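Local structure of pantothenate kinase (Coxiella burnetii, 3TQC) at residues 263-268 against 275-280; 303-308 against 314-319. The protein catalyses the ATP-dependent phosphorylation of (R)-pantothenate to (R)-4'-phosphopantothenate, the first step of coenzyme A biosynthesis from pantothenate. One frame throughout, in Å; residues are numbered along the deposited sequence.

Contact 1: residues 263-268 against 275-280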
loop_
_atom_site.group_PDB
_atom_site.type_symbol
_atom_site.label_atom_id
_atom_site.label_comp_id
_atom_site.label_asym_id
_atom_site.label_seq_id
_atom_site.Cartn_x
_atom_site.Cartn_y
_atom_site.Cartn_z
ATOM N N PHE B 263 -22.143 23.353 -19.001
ATOM C CA PHE B 263 -23.358 23.519 -18.225
ATOM C C PHE B 263 -24.052 24.860 -18.470
ATOM O O PHE B 263 -24.778 25.344 -17.609
ATOM C CB PHE B 263 -23.025 23.355 -16.740
ATOM C CG PHE B 263 -22.569 21.975 -16.383
ATOM C CD1 PHE B 263 -23.464 20.917 -16.385
ATOM C CD2 PHE B 263 -21.248 21.723 -16.053
ATOM C CE1 PHE B 263 -23.043 19.620 -16.060
ATOM C CE2 PHE B 263 -20.824 20.431 -15.721
ATOM C CZ PHE B 263 -21.724 19.386 -15.725
ATOM N N HIS B 264 -23.849 25.448 -19.645
ATOM C CA HIS B 264 -24.429 26.747 -19.953
ATOM C C HIS B 264 -25.959 26.737 -19.862
ATOM O O HIS B 264 -26.553 27.730 -19.455
ATOM C CB HIS B 264 -23.983 27.226 -21.338
ATOM C CG HIS B 264 -24.628 28.507 -21.761
ATOM N ND1 HIS B 264 -24.419 29.697 -21.098
ATOM C CD2 HIS B 264 -25.497 28.780 -22.762
ATOM C CE1 HIS B 264 -25.125 30.651 -21.680
ATOM N NE2 HIS B 264 -25.785 30.120 -22.694
ATOM N N TYR B 265 -26.590 25.621 -20.231
ATOM C CA TYR B 265 -28.054 25.496 -20.138
ATOM C C TYR B 265 -28.576 25.630 -18.697
ATOM O O TYR B 265 -29.746 25.944 -18.488
ATOM C CB TYR B 265 -28.545 24.173 -20.756
ATOM C CG TYR B 265 -28.288 22.939 -19.908
ATOM C CD1 TYR B 265 -29.256 22.453 -19.031
ATOM C CD2 TYR B 265 -27.079 22.250 -19.992
ATOM C CE1 TYR B 265 -29.016 21.324 -18.257
ATOM C CE2 TYR B 265 -26.841 21.119 -19.226
ATOM C CZ TYR B 265 -27.813 20.663 -18.367
ATOM O OH TYR B 265 -27.572 19.550 -17.610
ATOM N N LEU B 266 -27.717 25.384 -17.714
ATOM C CA LEU B 266 -28.078 25.616 -16.315
ATOM C C LEU B 266 -28.393 27.093 -16.040
ATOM O O LEU B 266 -29.207 27.385 -15.169
ATOM C CB LEU B 266 -26.983 25.124 -15.362
ATOM C CG LEU B 266 -26.974 23.656 -14.928
ATOM C CD1 LEU B 266 -27.161 22.708 -16.082
ATOM C CD2 LEU B 266 -25.678 23.344 -14.178
ATOM N N THR B 267 -27.772 28.012 -16.783
ATOM C CA THR B 267 -28.093 29.458 -16.682
ATOM C C THR B 267 -29.575 29.783 -16.926
ATOM O O THR B 267 -30.069 30.808 -16.450
ATOM C CB THR B 267 -27.203 30.313 -17.626
ATOM O OG1 THR B 267 -25.858 30.272 -17.145
ATOM C CG2 THR B 267 -27.655 31.773 -17.673
ATOM N N GLN B 268 -30.272 28.922 -17.666
ATOM C CA GLN B 268 -31.709 29.092 -17.899
ATOM C C GLN B 268 -32.547 28.729 -16.667
ATOM O O GLN B 268 -33.672 29.201 -16.531
ATOM C CB GLN B 268 -32.164 28.277 -19.116
ATOM C CG GLN B 268 -31.652 28.833 -20.436
ATOM C CD GLN B 268 -31.758 27.843 -21.585
ATOM O OE1 GLN B 268 -31.329 26.689 -21.477
ATOM N NE2 GLN B 268 -32.314 28.298 -22.702
ATOM N N ALA B 275 -30.076 24.774 -7.817
ATOM C CA ALA B 275 -29.799 24.190 -6.508
ATOM C C ALA B 275 -30.420 22.799 -6.416
ATOM O O ALA B 275 -29.756 21.845 -6.039
ATOM C CB ALA B 275 -30.328 25.088 -5.384
ATOM N N ALA B 276 -31.688 22.691 -6.782
ATOM C CA ALA B 276 -32.354 21.400 -6.832
ATOM C C ALA B 276 -31.617 20.444 -7.768
ATOM O O ALA B 276 -31.405 19.286 -7.426
ATOM C CB ALA B 276 -33.809 21.564 -7.258
ATOM N N PHE B 277 -31.218 20.932 -8.939
ATOM C CA PHE B 277 -30.411 20.136 -9.860
ATOM C C PHE B 277 -29.100 19.677 -9.227
ATOM O O PHE B 277 -28.706 18.523 -9.373
ATOM C CB PHE B 277 -30.097 20.929 -11.120
ATOM C CG PHE B 277 -29.297 20.164 -12.127
ATOM C CD1 PHE B 277 -29.915 19.270 -12.984
ATOM C CD2 PHE B 277 -27.928 20.339 -12.225
ATOM C CE1 PHE B 277 -29.175 18.558 -13.916
ATOM C CE2 PHE B 277 -27.188 19.637 -13.152
ATOM C CZ PHE B 277 -27.811 18.746 -14.000
ATOM N N ALA B 278 -28.422 20.595 -8.543
ATOM C CA ALA B 278 -27.148 20.309 -7.880
ATOM C C ALA B 278 -27.320 19.305 -6.748
ATOM O O ALA B 278 -26.479 18.433 -6.545
ATOM C CB ALA B 278 -26.538 21.589 -7.338
ATOM N N LYS B 279 -28.404 19.455 -6.001
ATOM C CA LYS B 279 -28.732 18.538 -4.920
ATOM C C LYS B 279 -28.942 17.137 -5.483
ATOM O O LYS B 279 -28.467 16.150 -4.906
ATOM C CB LYS B 279 -29.987 19.021 -4.196
ATOM C CG LYS B 279 -30.365 18.250 -2.949
ATOM C CD LYS B 279 -31.593 18.888 -2.311
ATOM C CE LYS B 279 -32.082 18.098 -1.119
ATOM N NZ LYS B 279 -30.968 17.863 -0.158
ATOM N N HIS B 280 -29.644 17.073 -6.619
ATOM C CA HIS B 280 -29.934 15.819 -7.304
ATOM C C HIS B 280 -28.655 15.122 -7.739
ATOM O O HIS B 280 -28.474 13.938 -7.464
ATOM C CB HIS B 280 -30.825 16.064 -8.527
ATOM C CG HIS B 280 -30.806 14.941 -9.511
ATOM N ND1 HIS B 280 -31.654 13.859 -9.417
ATOM C CD2 HIS B 280 -30.021 14.713 -10.592
ATOM C CE1 HIS B 280 -31.404 13.022 -10.408
ATOM N NE2 HIS B 280 -30.416 13.514 -11.132
#
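The ring of Phe277 is met obliquely by two side chains of 263-268, Tyr265 through its hydroxyl and Leu266 through a methyl. Tyr265 OH lies 3.7 Å from Phe277 CZ, a van der Waals contact, and Leu266 CD2 reaches the neighbouring rim atom, Phe277 CE2, at 4.1 Å. Each side chain crosses Phe277 at about a right angle. The other methyl of the leucine, Leu266 CD1, sits on one face of the Tyr265 ring, 3.1 Å above the plane and displaced toward the rim. In Tyr265, CG stands between the backbone N and the carbonyl carbon (chi1 75°), and the long ring from there spans the gap to the helix. Aromatic and branched aliphatic groups suit a place where the backbones stay apart, the nearest CA atoms, of Leu266 and Phe277, being 8.8 Å from each other. Leucine fills the buried side, with Phe256 also against it; tyrosine, an exposed residue, suits the outer margin, where its polar hydroxyl is probably tolerated beside the ring. Met269 gives Phe277 a further partner. The backbone here winds as a short 3-10 helix, with Leu266 N bonded to Phe263 O at 2.9 Å and the same i to i+3 pattern in the next two residues. This is small, local apolar packing of a short 3-10 helix against an early turn of helix 271-294, well away from the nucleotide site.

Contact 2: residues 303-308 against 314-319. With ADP (adenosine-5'-diphosphate), chain D.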
loop_
_atom_site.group_PDB
_atom_site.type_symbol
_atom_site.label_atom_id
_atom_site.label_comp_id
_atom_site.label_asym_id
_atom_site.label_seq_id
_atom_site.Cartn_x
_atom_site.Cartn_y
_atom_site.Cartn_z
ATOM N N LEU B 303 -2.851 9.761 6.534
ATOM C CA LEU B 303 -3.261 10.958 7.232
ATOM C C LEU B 303 -4.688 11.297 6.831
ATOM O O LEU B 303 -5.026 11.312 5.650
ATOM C CB LEU B 303 -2.316 12.095 6.857
ATOM C CG LEU B 303 -2.378 13.399 7.637
ATOM C CD1 LEU B 303 -1.004 14.053 7.608
ATOM C CD2 LEU B 303 -3.411 14.323 7.046
ATOM N N ILE B 304 -5.541 11.535 7.810
ATOM C CA ILE B 304 -6.887 11.972 7.506
ATOM C C ILE B 304 -7.073 13.350 8.081
ATOM O O ILE B 304 -6.825 13.571 9.255
ATOM C CB ILE B 304 -7.932 10.999 8.046
ATOM C CG1 ILE B 304 -7.729 9.620 7.403
ATOM C CG2 ILE B 304 -9.341 11.512 7.769
ATOM C CD1 ILE B 304 -8.399 8.509 8.156
ATOM N N LEU B 305 -7.463 14.283 7.224
ATOM C CA LEU B 305 -7.789 15.628 7.642
ATOM C C LEU B 305 -9.289 15.675 7.690
ATOM O O LEU B 305 -9.952 15.389 6.696
ATOM C CB LEU B 305 -7.298 16.656 6.639
ATOM C CG LEU B 305 -5.811 16.743 6.381
ATOM C CD1 LEU B 305 -5.564 17.736 5.236
ATOM C CD2 LEU B 305 -5.107 17.176 7.632
ATOM N N GLU B 306 -9.821 16.005 8.851
ATOM C CA GLU B 306 -11.252 16.037 9.062
ATOM C C GLU B 306 -11.689 17.503 9.164
ATOM O O GLU B 306 -11.238 18.236 10.033
ATOM C CB GLU B 306 -11.609 15.237 10.327
ATOM C CG GLU B 306 -13.098 15.045 10.548
ATOM C CD GLU B 306 -13.420 14.249 11.808
ATOM O OE1 GLU B 306 -13.023 13.065 11.903
ATOM O OE2 GLU B 306 -14.077 14.808 12.703
ATOM N N LYS B 307 -12.563 17.914 8.252
ATOM C CA LYS B 307 -13.006 19.293 8.146
ATOM C C LYS B 307 -14.332 19.523 8.847
ATOM O O LYS B 307 -15.220 18.686 8.782
ATOM C CB LYS B 307 -13.126 19.687 6.664
ATOM C CG LYS B 307 -11.778 19.892 5.994
ATOM C CD LYS B 307 -11.881 19.962 4.492
ATOM C CE LYS B 307 -12.309 21.299 3.986
ATOM N NZ LYS B 307 -12.138 21.373 2.510
ATOM N N ALA B 308 -14.455 20.659 9.532
ATOM C CA ALA B 308 -15.756 21.164 9.978
ATOM C C ALA B 308 -16.443 21.859 8.802
ATOM O O ALA B 308 -15.827 22.066 7.762
ATOM C CB ALA B 308 -15.583 22.126 11.137
ATOM N N GLN B 314 -10.523 20.226 11.947
ATOM C CA GLN B 314 -10.841 20.030 13.354
ATOM C C GLN B 314 -10.202 18.780 13.926
ATOM O O GLN B 314 -10.053 18.667 15.143
ATOM C CB GLN B 314 -12.351 19.978 13.564
ATOM C CG GLN B 314 -13.082 21.319 13.325
ATOM C CD GLN B 314 -12.449 22.545 14.032
ATOM O OE1 GLN B 314 -12.186 23.582 13.389
ATOM N NE2 GLN B 314 -12.199 22.424 15.344
ATOM N N LYS B 315 -9.811 17.848 13.067
ATOM C CA LYS B 315 -9.142 16.655 13.528
ATOM C C LYS B 315 -8.157 16.167 12.477
ATOM O O LYS B 315 -8.466 16.191 11.276
ATOM C CB LYS B 315 -10.198 15.588 13.825
ATOM C CG LYS B 315 -9.818 14.566 14.890
ATOM C CD LYS B 315 -11.062 13.805 15.420
ATOM C CE LYS B 315 -12.252 14.723 15.859
ATOM N NZ LYS B 315 -13.341 14.010 16.623
ATOM N N VAL B 316 -6.977 15.749 12.918
ATOM C CA VAL B 316 -5.996 15.087 12.052
ATOM C C VAL B 316 -5.666 13.712 12.603
ATOM O O VAL B 316 -5.402 13.561 13.792
ATOM C CB VAL B 316 -4.693 15.906 11.941
ATOM C CG1 VAL B 316 -3.736 15.253 10.979
ATOM C CG2 VAL B 316 -5.014 17.325 11.506
ATOM N N TYR B 317 -5.740 12.700 11.740
ATOM C CA TYR B 317 -5.310 11.349 12.073
ATOM C C TYR B 317 -4.026 11.097 11.314
ATOM O O TYR B 317 -3.940 11.396 10.136
ATOM C CB TYR B 317 -6.341 10.323 11.637
ATOM C CG TYR B 317 -7.660 10.389 12.361
ATOM C CD1 TYR B 317 -7.904 9.587 13.462
ATOM C CD2 TYR B 317 -8.680 11.237 11.929
ATOM C CE1 TYR B 317 -9.118 9.629 14.120
ATOM C CE2 TYR B 317 -9.902 11.277 12.585
ATOM C CZ TYR B 317 -10.108 10.477 13.681
ATOM O OH TYR B 317 -11.317 10.514 14.349
ATOM N N LEU B 318 -3.019 10.555 11.981
ATOM C CA LEU B 318 -1.775 10.229 11.312
ATOM C C LEU B 318 -1.393 8.826 11.750
ATOM O O LEU B 318 -1.318 8.534 12.956
ATOM C CB LEU B 318 -0.680 11.246 11.685
ATOM C CG LEU B 318 0.750 11.013 11.165
ATOM C CD1 LEU B 318 0.852 11.033 9.650
ATOM C CD2 LEU B 318 1.665 12.070 11.752
ATOM N N ARG B 319 -1.162 7.954 10.780
ATOM C CA ARG B 319 -0.759 6.585 11.083
ATOM C C ARG B 319 0.466 6.556 11.991
ATOM O O ARG B 319 1.450 7.291 11.774
ATOM C CB ARG B 319 -0.467 5.792 9.810
ATOM C CG ARG B 319 -1.711 5.247 9.090
ATOM C CD ARG B 319 -2.441 4.169 9.896
ATOM N NE ARG B 319 -1.534 3.088 10.283
ATOM C CZ ARG B 319 -1.181 2.056 9.512
ATOM N NH1 ARG B 319 -1.680 1.913 8.298
ATOM N NH2 ARG B 319 -0.321 1.150 9.975
HETATM P PB ADP D . -12.271 18.985 -4.778
HETATM O O1B ADP D . -10.978 19.322 -5.450
HETATM O O2B ADP D . -12.144 17.888 -3.754
HETATM O O3B ADP D . -13.444 18.776 -5.710
HETATM P PA ADP D . -12.136 21.751 -4.170
HETATM O O1A ADP D . -10.694 21.717 -3.722
HETATM O O2A ADP D . -12.514 22.241 -5.532
HETATM O O3A ADP D . -12.757 20.285 -3.970
HETATM O "O5'" ADP D . -12.963 22.609 -3.126
HETATM C "C5'" ADP D . -14.367 22.460 -3.005
HETATM C "C4'" ADP D . -14.985 23.798 -2.624
HETATM O "O4'" ADP D . -14.658 24.125 -1.277
HETATM C "C3'" ADP D . -14.448 24.936 -3.466
HETATM O "O3'" ADP D . -15.510 25.864 -3.691
HETATM C "C2'" ADP D . -13.344 25.554 -2.646
HETATM O "O2'" ADP D . -13.249 26.950 -2.870
HETATM C "C1'" ADP D . -13.786 25.261 -1.228
HETATM N N9 ADP D . -12.680 24.948 -0.300
HETATM C C8 ADP D . -11.868 23.885 -0.388
HETATM N N7 ADP D . -10.981 23.874 0.633
HETATM C C5 ADP D . -11.239 24.951 1.380
HETATM C C6 ADP D . -10.661 25.499 2.604
HETATM N N6 ADP D . -9.617 24.856 3.182
HETATM N N1 ADP D . -11.205 26.632 3.084
HETATM C C2 ADP D . -12.241 27.259 2.484
HETATM N N3 ADP D . -12.818 26.795 1.354
HETATM C C4 ADP D . -12.358 25.658 0.776
#
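An antiparallel beta hairpin, with a classic beta bulge near its turn, joins 303-308 to 314-319. Ile304 and Tyr317 form a hydrogen-bonded pair through two 2.8 Å bonds, Ile304 N to Tyr317 O and Tyr317 N to Ile304 O. At the bulge, Gln314 and Lys315 both face Glu306, whose O accepts a nearly straight bond of 2.9 Å from Gln314 N and only a weak one from Lys315 N. Glu306 and Lys315 run side by side, OE2 4.1 Å from NZ, too long for a salt bridge though probably favourable. Extended beyond CG, Glu306 also brings OE1 to the edge of the Tyr317 ring, 3.7 Å from CE2. Glu306, Lys315 and Tyr317, long with polar ends, suit the partly exposed part of this face; Ile304 beside Tyr317 is buried. Branched apolar Leu303, Leu305, Val316 and Leu318 line the opposite face, where Leu305 CD2 meets Val316 CG2 at 3.9 Å. Lys307 reaches the nucleotide instead, NZ lying 3.3 Å from ADP N7 and hydrogen-bonded to Val103 O and His311 ND1. Within the mixed sheet, strand 229-234 pairs with 303-307 and strand 16-20 flanks 313-319, while helix 52-84 covers the leucine face.

In the fold
The two contacts come in series along the chain: both segments of 263-268 with 275-280 precede those of contact 2, and helix 271-294 leads on to strand 303-307. Their centres are about 32 Å apart and their nearest atoms about 17 Å, so they do not touch. Contact 1 is peripheral, its centre about 25 Å from the centre of the chain, where the loop after helix 237-253 turns into helix 271-294. Contact 2 belongs to the mixed sheet of the P-loop kinase fold, whose parallel strands include 93-99, the strand leading to the nucleotide-binding loop. Through Lys307 the hairpin contributes directly to the ADP pocket, whereas contact 1 packs a connecting loop onto its following helix.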